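Local coordinates for Iron(III) ABC transporter, periplasmic iron-compound-binding protein (Vibrio cholerae, PDB 5GGY) that probably binds ferric hydroxamate siderophores such as iron-loaded Desferal in the periplasm and delivers them to an ABC transporter for iron uptake, at residues 80-85 / 99-104; 21-26 / 84-89; 33-38 / 125-130; 39-44 / 63-68; 111-116 / 179-184. One frame throughout, in Å; residues are numbered along the deposited sequence.

Contact 1: 80-85 / 99-104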
# COMPACT_ATOMS: atom_id res chain seq x y z
N VAL A 80 -15.26 -3.64 -23.41
CA VAL A 80 -13.81 -3.58 -23.30
C VAL A 80 -13.23 -4.98 -23.21
O VAL A 80 -13.84 -5.89 -22.65
CB VAL A 80 -13.34 -2.77 -22.07
CG1 VAL A 80 -13.30 -1.28 -22.38
CG2 VAL A 80 -14.22 -3.07 -20.86
N ILE A 81 -12.04 -5.15 -23.77
CA ILE A 81 -11.29 -6.39 -23.65
C ILE A 81 -9.99 -6.13 -22.90
O ILE A 81 -9.20 -5.28 -23.29
CB ILE A 81 -10.98 -7.01 -25.03
CG1 ILE A 81 -12.27 -7.33 -25.78
CG2 ILE A 81 -10.13 -8.26 -24.86
CD1 ILE A 81 -12.05 -7.86 -27.19
N LEU A 82 -9.78 -6.86 -21.81
CA LEU A 82 -8.58 -6.67 -21.01
C LEU A 82 -7.53 -7.72 -21.36
O LEU A 82 -7.77 -8.92 -21.25
CB LEU A 82 -8.91 -6.73 -19.51
CG LEU A 82 -10.07 -5.85 -19.04
CD1 LEU A 82 -10.12 -5.81 -17.52
CD2 LEU A 82 -9.98 -4.44 -19.61
N ALA A 83 -6.37 -7.25 -21.81
CA ALA A 83 -5.30 -8.15 -22.26
C ALA A 83 -4.00 -7.91 -21.49
O ALA A 83 -3.73 -6.81 -21.02
CB ALA A 83 -5.07 -7.99 -23.75
N ALA A 84 -3.19 -8.96 -21.38
CA ALA A 84 -1.90 -8.86 -20.70
C ALA A 84 -0.76 -9.23 -21.64
O ALA A 84 -0.94 -9.31 -22.86
CB ALA A 84 -1.88 -9.76 -19.47
N GLY A 85 0.42 -9.44 -21.06
CA GLY A 85 1.61 -9.81 -21.80
C GLY A 85 1.48 -10.94 -22.81
O GLY A 85 1.89 -10.78 -23.96
N PRO A 99 -12.74 -2.13 -27.87
CA PRO A 99 -11.58 -1.43 -27.31
C PRO A 99 -10.78 -2.30 -26.35
O PRO A 99 -11.37 -3.02 -25.54
CB PRO A 99 -12.21 -0.24 -26.59
CG PRO A 99 -13.43 0.05 -27.39
CD PRO A 99 -13.95 -1.29 -27.83
N VAL A 100 -9.46 -2.25 -26.44
CA VAL A 100 -8.60 -3.12 -25.64
C VAL A 100 -7.78 -2.35 -24.62
O VAL A 100 -7.08 -1.39 -24.96
CB VAL A 100 -7.64 -3.93 -26.54
CG1 VAL A 100 -6.73 -4.80 -25.68
CG2 VAL A 100 -8.41 -4.78 -27.52
N VAL A 101 -7.86 -2.77 -23.36
CA VAL A 101 -7.01 -2.22 -22.32
C VAL A 101 -5.86 -3.18 -22.04
O VAL A 101 -6.07 -4.28 -21.53
CB VAL A 101 -7.81 -1.96 -21.03
CG1 VAL A 101 -6.94 -1.23 -20.01
CG2 VAL A 101 -9.06 -1.15 -21.33
N TYR A 102 -4.65 -2.76 -22.40
CA TYR A 102 -3.48 -3.62 -22.32
C TYR A 102 -2.63 -3.30 -21.09
O TYR A 102 -1.93 -2.29 -21.06
CB TYR A 102 -2.66 -3.49 -23.60
CG TYR A 102 -1.34 -4.24 -23.61
CD1 TYR A 102 -0.14 -3.55 -23.71
CD2 TYR A 102 -1.30 -5.63 -23.52
CE1 TYR A 102 1.07 -4.23 -23.72
CE2 TYR A 102 -0.10 -6.31 -23.53
CZ TYR A 102 1.08 -5.61 -23.63
OH TYR A 102 2.27 -6.29 -23.64
N LEU A 103 -2.70 -4.17 -20.09
CA LEU A 103 -1.94 -3.99 -18.86
C LEU A 103 -0.96 -5.15 -18.65
O LEU A 103 -1.29 -6.13 -17.99
CB LEU A 103 -2.87 -3.89 -17.65
CG LEU A 103 -4.15 -3.06 -17.79
CD1 LEU A 103 -5.33 -3.96 -18.16
CD2 LEU A 103 -4.44 -2.28 -16.52
N PRO A 104 0.25 -5.02 -19.20
CA PRO A 104 1.26 -6.08 -19.11
C PRO A 104 1.98 -6.11 -17.77
O PRO A 104 2.07 -5.09 -17.08
CB PRO A 104 2.23 -5.74 -20.24
CG PRO A 104 2.16 -4.25 -20.33
CD PRO A 104 0.72 -3.89 -20.03
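Pro99 opens the pairing through its carbonyl: Pro99 O accepts from Ile81 N at 2.8 Å, with the donor nearly along the C=O axis. Val100 gives no backbone bond to the other strand. Its CG1 lies beside the methyl of Ala83, CG1 to Ala83 CB 4.1 Å. CG1 is turned anti to the Val100 backbone N (chi1 179°), which carries it forward along the strand to Ala83. Val101 bonds with both its backbone groups. Val101 N donates to Ile81 O at 2.8 Å, and Val101 O accepts from Ala83 N at 3.0 Å. Its side chain lies next to that of Leu82, extending the same way off the sheet, with Val101 CB 3.6 Å from Leu82 CD2. Tyr102 sits on the face shared with Ala83, and its ring edge meets a carbonyl in plane, CE2 to Ala84 O 3.2 Å. Leu103 N bonds to Ala83 O at 3.0 Å. Pro104 CD covers part of one face of the Tyr102 ring. The strands run parallel, and helix 91-95 joins them in a beta-alpha-beta crossover. All four hydrogen bonds join backbone atoms, so pairing needs no polar side chains; side-chain packing, mainly apolar, is on both faces.

Contact 2: 21-26 / 84-89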
# COMPACT_ATOMS: atom_id res chain seq x y z
N VAL A 21 -12.17 -10.70 -20.17
CA VAL A 21 -10.81 -10.76 -19.67
C VAL A 21 -10.06 -11.92 -20.34
O VAL A 21 -10.65 -12.96 -20.64
CB VAL A 21 -10.79 -10.90 -18.13
CG1 VAL A 21 -10.08 -12.17 -17.69
CG2 VAL A 21 -10.14 -9.68 -17.51
N LEU A 22 -8.76 -11.73 -20.58
CA LEU A 22 -7.99 -12.72 -21.33
C LEU A 22 -6.85 -13.35 -20.52
O LEU A 22 -6.13 -14.20 -21.04
CB LEU A 22 -7.41 -12.09 -22.59
CG LEU A 22 -8.44 -11.54 -23.58
CD1 LEU A 22 -7.75 -11.14 -24.87
CD2 LEU A 22 -9.54 -12.55 -23.84
N ASN A 23 -6.69 -12.93 -19.27
CA ASN A 23 -5.66 -13.51 -18.43
C ASN A 23 -6.13 -13.68 -16.99
O ASN A 23 -7.07 -13.01 -16.55
CB ASN A 23 -4.39 -12.66 -18.47
CG ASN A 23 -3.15 -13.47 -18.77
OD1 ASN A 23 -3.22 -14.51 -19.43
ND2 ASN A 23 -2.01 -13.02 -18.27
N TRP A 24 -5.48 -14.59 -16.26
CA TRP A 24 -5.91 -14.93 -14.91
C TRP A 24 -5.64 -13.82 -13.90
O TRP A 24 -6.42 -13.63 -12.96
CB TRP A 24 -5.22 -16.22 -14.45
CG TRP A 24 -5.84 -17.44 -15.05
CD1 TRP A 24 -6.97 -17.50 -15.81
CD2 TRP A 24 -5.35 -18.78 -14.95
NE1 TRP A 24 -7.23 -18.80 -16.18
CE2 TRP A 24 -6.24 -19.61 -15.67
CE3 TRP A 24 -4.25 -19.38 -14.33
CZ2 TRP A 24 -6.07 -20.98 -15.78
CZ3 TRP A 24 -4.08 -20.74 -14.44
CH2 TRP A 24 -4.98 -21.53 -15.16
N ASP A 25 -4.54 -13.08 -14.08
CA ASP A 25 -4.22 -11.99 -13.18
C ASP A 25 -5.27 -10.89 -13.31
O ASP A 25 -5.76 -10.37 -12.31
CB ASP A 25 -2.81 -11.44 -13.46
CG ASP A 25 -2.65 -10.93 -14.88
OD1 ASP A 25 -3.43 -11.35 -15.76
OD2 ASP A 25 -1.74 -10.11 -15.12
N LEU A 26 -5.61 -10.56 -14.55
CA LEU A 26 -6.65 -9.57 -14.83
C LEU A 26 -8.02 -10.07 -14.39
O LEU A 26 -8.86 -9.28 -13.95
CB LEU A 26 -6.68 -9.24 -16.32
CG LEU A 26 -5.46 -8.50 -16.87
CD1 LEU A 26 -5.60 -8.25 -18.37
CD2 LEU A 26 -5.25 -7.19 -16.12
N ALA A 84 -3.19 -8.96 -21.38
CA ALA A 84 -1.90 -8.86 -20.70
C ALA A 84 -0.76 -9.23 -21.64
O ALA A 84 -0.94 -9.31 -22.86
CB ALA A 84 -1.88 -9.76 -19.47
N GLY A 85 0.42 -9.44 -21.06
CA GLY A 85 1.61 -9.81 -21.80
C GLY A 85 1.48 -10.94 -22.81
O GLY A 85 1.89 -10.78 -23.96
N PRO A 86 0.93 -12.09 -22.40
CA PRO A 86 0.79 -13.22 -23.33
C PRO A 86 -0.15 -12.97 -24.50
O PRO A 86 -0.17 -13.78 -25.44
CB PRO A 86 0.24 -14.34 -22.43
CG PRO A 86 0.65 -13.98 -21.06
CD PRO A 86 0.59 -12.48 -21.02
N GLN A 87 -0.93 -11.89 -24.46
CA GLN A 87 -1.89 -11.61 -25.53
C GLN A 87 -1.43 -10.47 -26.44
O GLN A 87 -2.19 -10.00 -27.29
CB GLN A 87 -3.26 -11.27 -24.94
CG GLN A 87 -3.95 -12.42 -24.23
CD GLN A 87 -3.49 -12.58 -22.79
OE1 GLN A 87 -3.31 -11.59 -22.07
NE2 GLN A 87 -3.29 -13.82 -22.37
N GLN A 88 -0.19 -10.04 -26.27
CA GLN A 88 0.30 -8.82 -26.92
C GLN A 88 0.32 -8.92 -28.45
O GLN A 88 0.25 -7.90 -29.14
CB GLN A 88 1.70 -8.47 -26.41
CG GLN A 88 2.78 -9.47 -26.80
CD GLN A 88 4.16 -9.00 -26.38
OE1 GLN A 88 4.91 -8.43 -27.18
NE2 GLN A 88 4.52 -9.24 -25.12
N ASP A 89 0.41 -10.14 -28.97
CA ASP A 89 0.45 -10.34 -30.42
C ASP A 89 -0.95 -10.38 -31.02
O ASP A 89 -1.10 -10.44 -32.25
CB ASP A 89 1.20 -11.63 -30.76
CG ASP A 89 2.70 -11.50 -30.54
OD1 ASP A 89 3.24 -10.39 -30.73
OD2 ASP A 89 3.34 -12.51 -30.19
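Gln87 NE2 donates to Asn23 OD1 at 3.0 Å and also to the backbone O of Arg65, so one amide nitrogen ties two other parts of the chain to the 84-89 turn. The bond to Asn23 is fairly straight at nitrogen (155°). At oxygen the donor stands well above the carbonyl plane, and the two amide planes are 65° apart. The other end of the Gln87 amide turns back: OE1 accepts from Ala84 N at 2.7 Å, in the carbonyl plane. A bend at chi2 (84°) folds the chain for this. Both ends of the amide are therefore held, which should fix its rotation. This turn follows strand 80-83 and leads to helix 91-95, while Asn23 is the N-cap residue of helix 24-32. The contact thus lies where two neighbouring parallel strands give way to their next elements. Asn23 ND2 rests near the methyl of Ala84, 3.5 Å from CB, and makes a weak bond to Asp25 OD1. Asp25 OD1 also accepts from Leu26 N at 2.6 Å. Apolar atoms fill in around these bonds. Leu22 CB lies 3.8 Å from Gln87 CG, and Leu26 CD1 reaches Ala84 CB at 4.2 Å.

Contact 3: 33-38 / 125-130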
# COMPACT_ATOMS: atom_id res chain seq x y z
N LEU A 33 -12.58 -6.25 -7.61
CA LEU A 33 -13.18 -4.93 -7.70
C LEU A 33 -14.70 -5.01 -7.71
O LEU A 33 -15.38 -3.99 -7.68
CB LEU A 33 -12.68 -4.19 -8.94
CG LEU A 33 -11.23 -3.72 -8.92
CD1 LEU A 33 -10.86 -3.07 -10.25
CD2 LEU A 33 -11.01 -2.75 -7.77
N GLY A 34 -15.22 -6.23 -7.77
CA GLY A 34 -16.66 -6.44 -7.83
C GLY A 34 -17.18 -6.29 -9.24
O GLY A 34 -18.34 -5.92 -9.45
N ILE A 35 -16.33 -6.57 -10.22
CA ILE A 35 -16.70 -6.51 -11.63
C ILE A 35 -16.76 -7.92 -12.20
O ILE A 35 -15.72 -8.56 -12.36
CB ILE A 35 -15.71 -5.66 -12.45
CG1 ILE A 35 -15.62 -4.24 -11.91
CG2 ILE A 35 -16.10 -5.66 -13.92
CD1 ILE A 35 -16.79 -3.35 -12.30
N GLN A 36 -17.96 -8.40 -12.50
CA GLN A 36 -18.12 -9.73 -13.08
C GLN A 36 -17.96 -9.70 -14.60
O GLN A 36 -18.79 -9.12 -15.30
CB GLN A 36 -19.48 -10.33 -12.72
CG GLN A 36 -19.61 -10.76 -11.27
CD GLN A 36 -20.83 -11.63 -11.03
OE1 GLN A 36 -21.60 -11.91 -11.95
NE2 GLN A 36 -21.01 -12.06 -9.79
N PRO A 37 -16.88 -10.31 -15.11
CA PRO A 37 -16.63 -10.35 -16.55
C PRO A 37 -17.55 -11.33 -17.26
O PRO A 37 -17.97 -12.31 -16.64
CB PRO A 37 -15.17 -10.81 -16.64
CG PRO A 37 -14.99 -11.65 -15.43
CD PRO A 37 -15.84 -11.03 -14.35
N VAL A 38 -17.87 -11.07 -18.52
CA VAL A 38 -18.73 -11.97 -19.28
C VAL A 38 -17.89 -13.06 -19.95
O VAL A 38 -18.42 -14.08 -20.39
CB VAL A 38 -19.55 -11.22 -20.34
CG1 VAL A 38 -20.36 -10.10 -19.70
CG2 VAL A 38 -18.65 -10.67 -21.43
N THR A 125 -10.05 2.87 -11.28
CA THR A 125 -10.35 4.21 -11.79
C THR A 125 -11.20 4.12 -13.06
O THR A 125 -12.14 4.89 -13.24
CB THR A 125 -9.05 4.99 -12.07
OG1 THR A 125 -8.29 5.12 -10.86
CG2 THR A 125 -9.37 6.38 -12.62
N LEU A 126 -10.86 3.17 -13.92
CA LEU A 126 -11.58 2.99 -15.18
C LEU A 126 -13.01 2.50 -14.97
O LEU A 126 -13.92 2.91 -15.69
CB LEU A 126 -10.82 2.00 -16.08
CG LEU A 126 -9.45 2.45 -16.58
CD1 LEU A 126 -8.80 1.33 -17.38
CD2 LEU A 126 -9.58 3.71 -17.41
N PHE A 127 -13.20 1.62 -14.00
CA PHE A 127 -14.52 1.03 -13.76
C PHE A 127 -15.22 1.65 -12.55
O PHE A 127 -16.25 1.15 -12.10
CB PHE A 127 -14.40 -0.48 -13.58
CG PHE A 127 -13.94 -1.21 -14.81
CD1 PHE A 127 -14.81 -1.46 -15.85
CD2 PHE A 127 -12.63 -1.66 -14.91
CE1 PHE A 127 -14.39 -2.13 -16.98
CE2 PHE A 127 -12.20 -2.33 -16.04
CZ PHE A 127 -13.08 -2.57 -17.08
N GLY A 128 -14.67 2.74 -12.03
CA GLY A 128 -15.28 3.45 -10.92
C GLY A 128 -15.38 2.64 -9.65
O GLY A 128 -16.41 2.64 -8.98
N LYS A 129 -14.29 1.94 -9.30
CA LYS A 129 -14.26 1.11 -8.10
C LYS A 129 -13.06 1.47 -7.22
O LYS A 129 -12.43 0.59 -6.64
CB LYS A 129 -14.20 -0.37 -8.48
CG LYS A 129 -15.41 -0.87 -9.26
CD LYS A 129 -16.62 -1.06 -8.37
CE LYS A 129 -17.75 -1.76 -9.13
NZ LYS A 129 -18.89 -2.12 -8.25
N GLU A 130 -12.76 2.76 -7.13
CA GLU A 130 -11.59 3.23 -6.40
C GLU A 130 -11.69 2.99 -4.89
O GLU A 130 -10.71 2.63 -4.24
CB GLU A 130 -11.36 4.72 -6.67
CG GLU A 130 -10.60 5.00 -7.96
CD GLU A 130 -11.20 6.14 -8.76
OE1 GLU A 130 -10.47 7.12 -9.04
OE2 GLU A 130 -12.39 6.06 -9.11
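The backbones of Leu33 and Lys129 approach to 6.1 Å between CA atoms, where Gly34 ends helix 24-32 in a Schellman motif with positive phi. No hydrogen bond crosses between 33-38 and 125-130, and the contact is made by side chains lying on each other and on backbone. Lys129 does most of it. Its chain bends at chi2 (-76°) and then runs out straight, so that its methylenes lie along the backbone at the end of helix 24-32. CD passes closest to the backbone there, 3.3 Å from Leu33 O. The Leu33 and Lys129 side chains run antiparallel, side by side, with Leu33 CD2 4.0 Å from Lys129 CB. Ile35 fills the angle between Lys129 and Phe127. Its CD1 touches Lys129 CE at 3.7 Å and Phe127 CB at 3.9 Å, and its side chain crosses both at a slant. Lys129 is the N-cap residue of helix 130-154, and Phe127 follows helix 112-126. The contact therefore joins the end of helix 24-32 to the short link between two long helices. Leu33 also packs on Phe120, Leu123 and Ala124 of helix 112-126, while Ile35 and Phe127 both reach Val19 of strand 19-21.

Contact 4: 39-44 / 63-68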
# COMPACT_ATOMS: atom_id res chain seq x y z
N GLY A 39 -16.58 -12.84 -20.01
CA GLY A 39 -15.67 -13.78 -20.64
C GLY A 39 -14.32 -13.85 -19.97
O GLY A 39 -13.70 -12.83 -19.67
N ALA A 40 -13.85 -15.07 -19.73
CA ALA A 40 -12.58 -15.31 -19.06
C ALA A 40 -11.98 -16.63 -19.55
O ALA A 40 -12.72 -17.51 -20.00
CB ALA A 40 -12.77 -15.33 -17.54
N PRO A 41 -10.65 -16.77 -19.48
CA PRO A 41 -10.00 -17.96 -20.04
C PRO A 41 -9.78 -19.10 -19.04
O PRO A 41 -9.56 -18.84 -17.86
CB PRO A 41 -8.66 -17.41 -20.52
CG PRO A 41 -8.34 -16.35 -19.52
CD PRO A 41 -9.66 -15.76 -19.07
N GLU A 42 -9.85 -20.34 -19.54
CA GLU A 42 -9.49 -21.54 -18.78
C GLU A 42 -10.05 -21.58 -17.35
O GLU A 42 -9.30 -21.70 -16.38
CB GLU A 42 -7.97 -21.70 -18.73
CG GLU A 42 -7.32 -21.80 -20.11
CD GLU A 42 -5.81 -21.81 -20.04
OE1 GLU A 42 -5.18 -20.82 -20.47
OE2 GLU A 42 -5.24 -22.82 -19.56
N LEU A 43 -11.37 -21.50 -17.24
CA LEU A 43 -12.02 -21.40 -15.94
C LEU A 43 -11.87 -22.65 -15.08
O LEU A 43 -11.74 -22.56 -13.86
CB LEU A 43 -13.50 -21.06 -16.11
CG LEU A 43 -13.77 -19.68 -16.71
CD1 LEU A 43 -15.25 -19.32 -16.61
CD2 LEU A 43 -12.92 -18.63 -16.03
N SER A 44 -11.91 -23.83 -15.70
CA SER A 44 -11.80 -25.07 -14.95
C SER A 44 -10.38 -25.27 -14.44
O SER A 44 -10.16 -25.90 -13.41
CB SER A 44 -12.24 -26.26 -15.80
OG SER A 44 -11.42 -26.40 -16.94
N GLY A 63 -11.82 -19.64 -24.09
CA GLY A 63 -10.63 -20.31 -24.61
C GLY A 63 -9.44 -20.20 -23.68
O GLY A 63 -9.60 -19.95 -22.48
N THR A 64 -8.24 -20.40 -24.22
CA THR A 64 -7.02 -20.33 -23.42
C THR A 64 -6.41 -18.93 -23.46
O THR A 64 -6.74 -18.13 -24.34
CB THR A 64 -5.98 -21.36 -23.88
OG1 THR A 64 -5.54 -21.04 -25.21
CG2 THR A 64 -6.57 -22.76 -23.87
N ARG A 65 -5.53 -18.65 -22.51
CA ARG A 65 -4.90 -17.34 -22.39
C ARG A 65 -4.02 -17.00 -23.59
O ARG A 65 -3.87 -15.83 -23.95
CB ARG A 65 -4.06 -17.27 -21.11
CG ARG A 65 -4.88 -17.41 -19.83
CD ARG A 65 -4.01 -17.84 -18.66
NE ARG A 65 -3.60 -19.24 -18.77
CZ ARG A 65 -2.76 -19.84 -17.95
NH1 ARG A 65 -2.22 -19.17 -16.94
NH2 ARG A 65 -2.44 -21.12 -18.13
N THR A 66 -3.43 -18.02 -24.20
CA THR A 66 -2.54 -17.83 -25.34
C THR A 66 -3.28 -17.93 -26.67
O THR A 66 -2.92 -17.26 -27.64
CB THR A 66 -1.39 -18.85 -25.33
OG1 THR A 66 -1.80 -20.01 -24.58
CG2 THR A 66 -0.16 -18.25 -24.67
N GLU A 67 -4.33 -18.75 -26.72
CA GLU A 67 -5.07 -18.95 -27.96
C GLU A 67 -6.58 -18.87 -27.73
O GLU A 67 -7.26 -19.89 -27.74
CB GLU A 67 -4.70 -20.30 -28.58
CG GLU A 67 -4.73 -20.33 -30.10
CD GLU A 67 -3.36 -20.58 -30.72
OE1 GLU A 67 -3.05 -21.76 -30.99
OE2 GLU A 67 -2.61 -19.60 -30.93
N PRO A 68 -7.10 -17.65 -27.53
CA PRO A 68 -8.52 -17.45 -27.21
C PRO A 68 -9.45 -17.53 -28.42
O PRO A 68 -9.04 -17.25 -29.55
CB PRO A 68 -8.55 -16.04 -26.61
CG PRO A 68 -7.44 -15.34 -27.31
CD PRO A 68 -6.36 -16.38 -27.52
O HOH W 1 -2.70 -20.78 -22.48
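The edge of the Arg65 guanidinium meets Glu42 OE1 almost in its plane, while the carboxylate of Glu42 is turned 63° from that plane. Arg65 NE donates to OE1 at 2.8 Å in a salt bridge, reaching the oxygen from above the carboxylate plane. Trp24 makes a cation-pi contact with the same guanidinium. A second bond uses the same oxygen: Arg65 N donates to Glu42 OE1 at 3.0 Å, on the anti side and nearly straight (168°). A bend at chi3 (-72°) brings Arg65 NE back toward the oxygen that its own backbone N holds. A water gives OE1 a third donor at 3.2 Å. Pro41 packs on the aliphatic part of Arg65, its CG 3.6 Å from Arg65 CG, and the two side chains cross at about a right angle. Glu42 OE1 also lies 3.5 Å from Thr64 CB. The backbones are joined by Glu42 N donating to Gly63 O at 3.0 Å. Within its own loop, Thr64 OG1 accepts from Glu67 N, an ST motif. Glu42 is the N-cap residue of helix 43-49, so the contact ties the start of that helix to the loop after strand 60-61. Two Arg65 donors and a water on one oxygen probably favour the charged carboxylate and fix its position at this partly exposed site.

Contact 5: 111-116 / 179-184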
# COMPACT_ATOMS: atom_id res chain seq x y z
N ASN A 111 8.70 -4.94 -11.69
CA ASN A 111 8.54 -5.46 -10.35
C ASN A 111 7.09 -5.90 -10.20
O ASN A 111 6.20 -5.09 -9.98
CB ASN A 111 8.90 -4.42 -9.28
CG ASN A 111 8.94 -5.02 -7.89
OD1 ASN A 111 7.94 -5.00 -7.17
ND2 ASN A 111 10.09 -5.58 -7.52
N ALA A 112 6.88 -7.21 -10.34
CA ALA A 112 5.55 -7.79 -10.54
C ALA A 112 4.48 -7.30 -9.56
O ALA A 112 3.40 -6.89 -9.97
CB ALA A 112 5.65 -9.31 -10.47
N ALA A 113 4.80 -7.34 -8.27
CA ALA A 113 3.83 -6.98 -7.24
C ALA A 113 3.43 -5.51 -7.29
O ALA A 113 2.26 -5.17 -7.11
CB ALA A 113 4.39 -7.31 -5.88
N GLN A 114 4.40 -4.63 -7.52
CA GLN A 114 4.13 -3.20 -7.63
C GLN A 114 3.26 -2.91 -8.84
O GLN A 114 2.35 -2.09 -8.78
CB GLN A 114 5.42 -2.40 -7.70
CG GLN A 114 6.22 -2.39 -6.41
CD GLN A 114 7.46 -1.52 -6.51
OE1 GLN A 114 7.62 -0.76 -7.46
NE2 GLN A 114 8.34 -1.62 -5.51
N VAL A 115 3.56 -3.59 -9.95
CA VAL A 115 2.80 -3.42 -11.19
C VAL A 115 1.39 -3.95 -11.02
O VAL A 115 0.43 -3.37 -11.52
CB VAL A 115 3.49 -4.13 -12.37
CG1 VAL A 115 2.66 -4.01 -13.63
CG2 VAL A 115 4.88 -3.56 -12.59
N ALA A 116 1.26 -5.06 -10.29
CA ALA A 116 -0.04 -5.65 -10.00
C ALA A 116 -0.90 -4.70 -9.18
O ALA A 116 -2.10 -4.57 -9.41
CB ALA A 116 0.13 -6.97 -9.26
N ASN A 179 12.20 -9.86 -8.53
CA ASN A 179 11.10 -9.08 -9.08
C ASN A 179 9.77 -9.84 -9.07
O ASN A 179 8.79 -9.39 -9.65
CB ASN A 179 11.42 -8.64 -10.50
CG ASN A 179 11.65 -9.81 -11.44
OD1 ASN A 179 12.04 -10.89 -11.01
ND2 ASN A 179 11.39 -9.59 -12.72
N SER A 180 9.75 -11.00 -8.41
CA SER A 180 8.55 -11.82 -8.37
C SER A 180 7.60 -11.36 -7.26
O SER A 180 7.96 -10.55 -6.41
CB SER A 180 8.91 -13.29 -8.15
OG SER A 180 9.51 -13.50 -6.89
N THR A 181 6.37 -11.87 -7.29
CA THR A 181 5.39 -11.57 -6.26
C THR A 181 5.60 -12.34 -4.95
O THR A 181 5.30 -11.80 -3.88
CB THR A 181 3.94 -11.82 -6.77
OG1 THR A 181 3.84 -13.14 -7.32
CG2 THR A 181 3.57 -10.81 -7.84
N PRO A 182 6.10 -13.59 -5.00
CA PRO A 182 6.38 -14.20 -3.69
C PRO A 182 7.53 -13.51 -2.95
O PRO A 182 7.52 -13.45 -1.72
CB PRO A 182 6.74 -15.64 -4.04
CG PRO A 182 6.10 -15.89 -5.36
CD PRO A 182 6.21 -14.59 -6.08
N GLN A 183 8.50 -13.00 -3.70
CA GLN A 183 9.61 -12.25 -3.11
C GLN A 183 9.10 -11.03 -2.36
O GLN A 183 9.54 -10.73 -1.25
CB GLN A 183 10.61 -11.83 -4.19
CG GLN A 183 11.68 -10.87 -3.72
CD GLN A 183 12.69 -11.51 -2.78
OE1 GLN A 183 12.73 -12.74 -2.63
NE2 GLN A 183 13.51 -10.69 -2.14
N TYR A 184 8.15 -10.32 -2.98
CA TYR A 184 7.51 -9.17 -2.37
C TYR A 184 6.79 -9.58 -1.09
O TYR A 184 6.84 -8.89 -0.08
CB TYR A 184 6.54 -8.52 -3.36
CG TYR A 184 5.57 -7.53 -2.75
CD1 TYR A 184 4.33 -7.93 -2.28
CD2 TYR A 184 5.88 -6.18 -2.70
CE1 TYR A 184 3.44 -7.03 -1.73
CE2 TYR A 184 5.00 -5.26 -2.16
CZ TYR A 184 3.78 -5.69 -1.68
OH TYR A 184 2.90 -4.78 -1.14
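Ala113 CB sits over one face of the Tyr184 ring, 3.7 Å from its centroid in a CH-pi contact. This is the tight part. The methyl is 27° off the ring normal and displaced toward the CB end of the ring, with Ala113 CB to Tyr184 CG 3.4 Å. The ring reaches this place because Tyr184 CG lies anti to its backbone N (chi1 166°). Thr181 fills the next position. Its CG2 touches Ala112 CB at 3.7 Å and is 3.7 Å from Ala113 N. The small alanine side chains are consistent with the close approach of the helix starts, with the CA atoms of Ala113 and Thr181 4.9 Å apart. Each segment holds the first turn of a helix, 112-126 on one side and 181-188 on the other, with Asn111 and Ser180 at the N-cap positions. The contact bridges the N-terminal and C-terminal lobes, which long helix 130-154 also joins, as in related siderophore-binding proteins. The backbones are linked by one bond, Ala112 N to Asn179 O at 3.0 Å. Ser180 OG caps its own helix through a weak bond from Gln183 N and also bonds to Thr177 O. Side-chain packing is looser at Asn111, which is partly exposed. Its ND2 comes no nearer than 4.0 Å to Asn179, at CA. The amide of Asn179 turns to other partners, with OD1 on Thr177 OG1 and ND2 on the backbone O of Asp110 and Lys200. Leu264 of helix 262-276 packs against Ala113, Thr181 and Tyr184, and Ser57 of the second subunit touches Tyr184.

Overall arrangement
Contacts 2 and 5 are buried, contacts 1 and 3 are partly buried, and contact 4 lies at the surface. Contacts 1 and 2 share Ala84 and Gly85, so the end of the sheet pairing leads straight into the turn held by the Gln87 amide. Contact 4 joins this group through Arg65, whose backbone O accepts from Gln87 in contact 2. It is also the one contact with a salt bridge between its segments. Contacts 3 and 5 both use helix 112-126, at its end and its start, with centres about 22 Å apart. Contact 3 has no hydrogen bond between its segments, whereas contact 5 adds one backbone bond to its apolar packing.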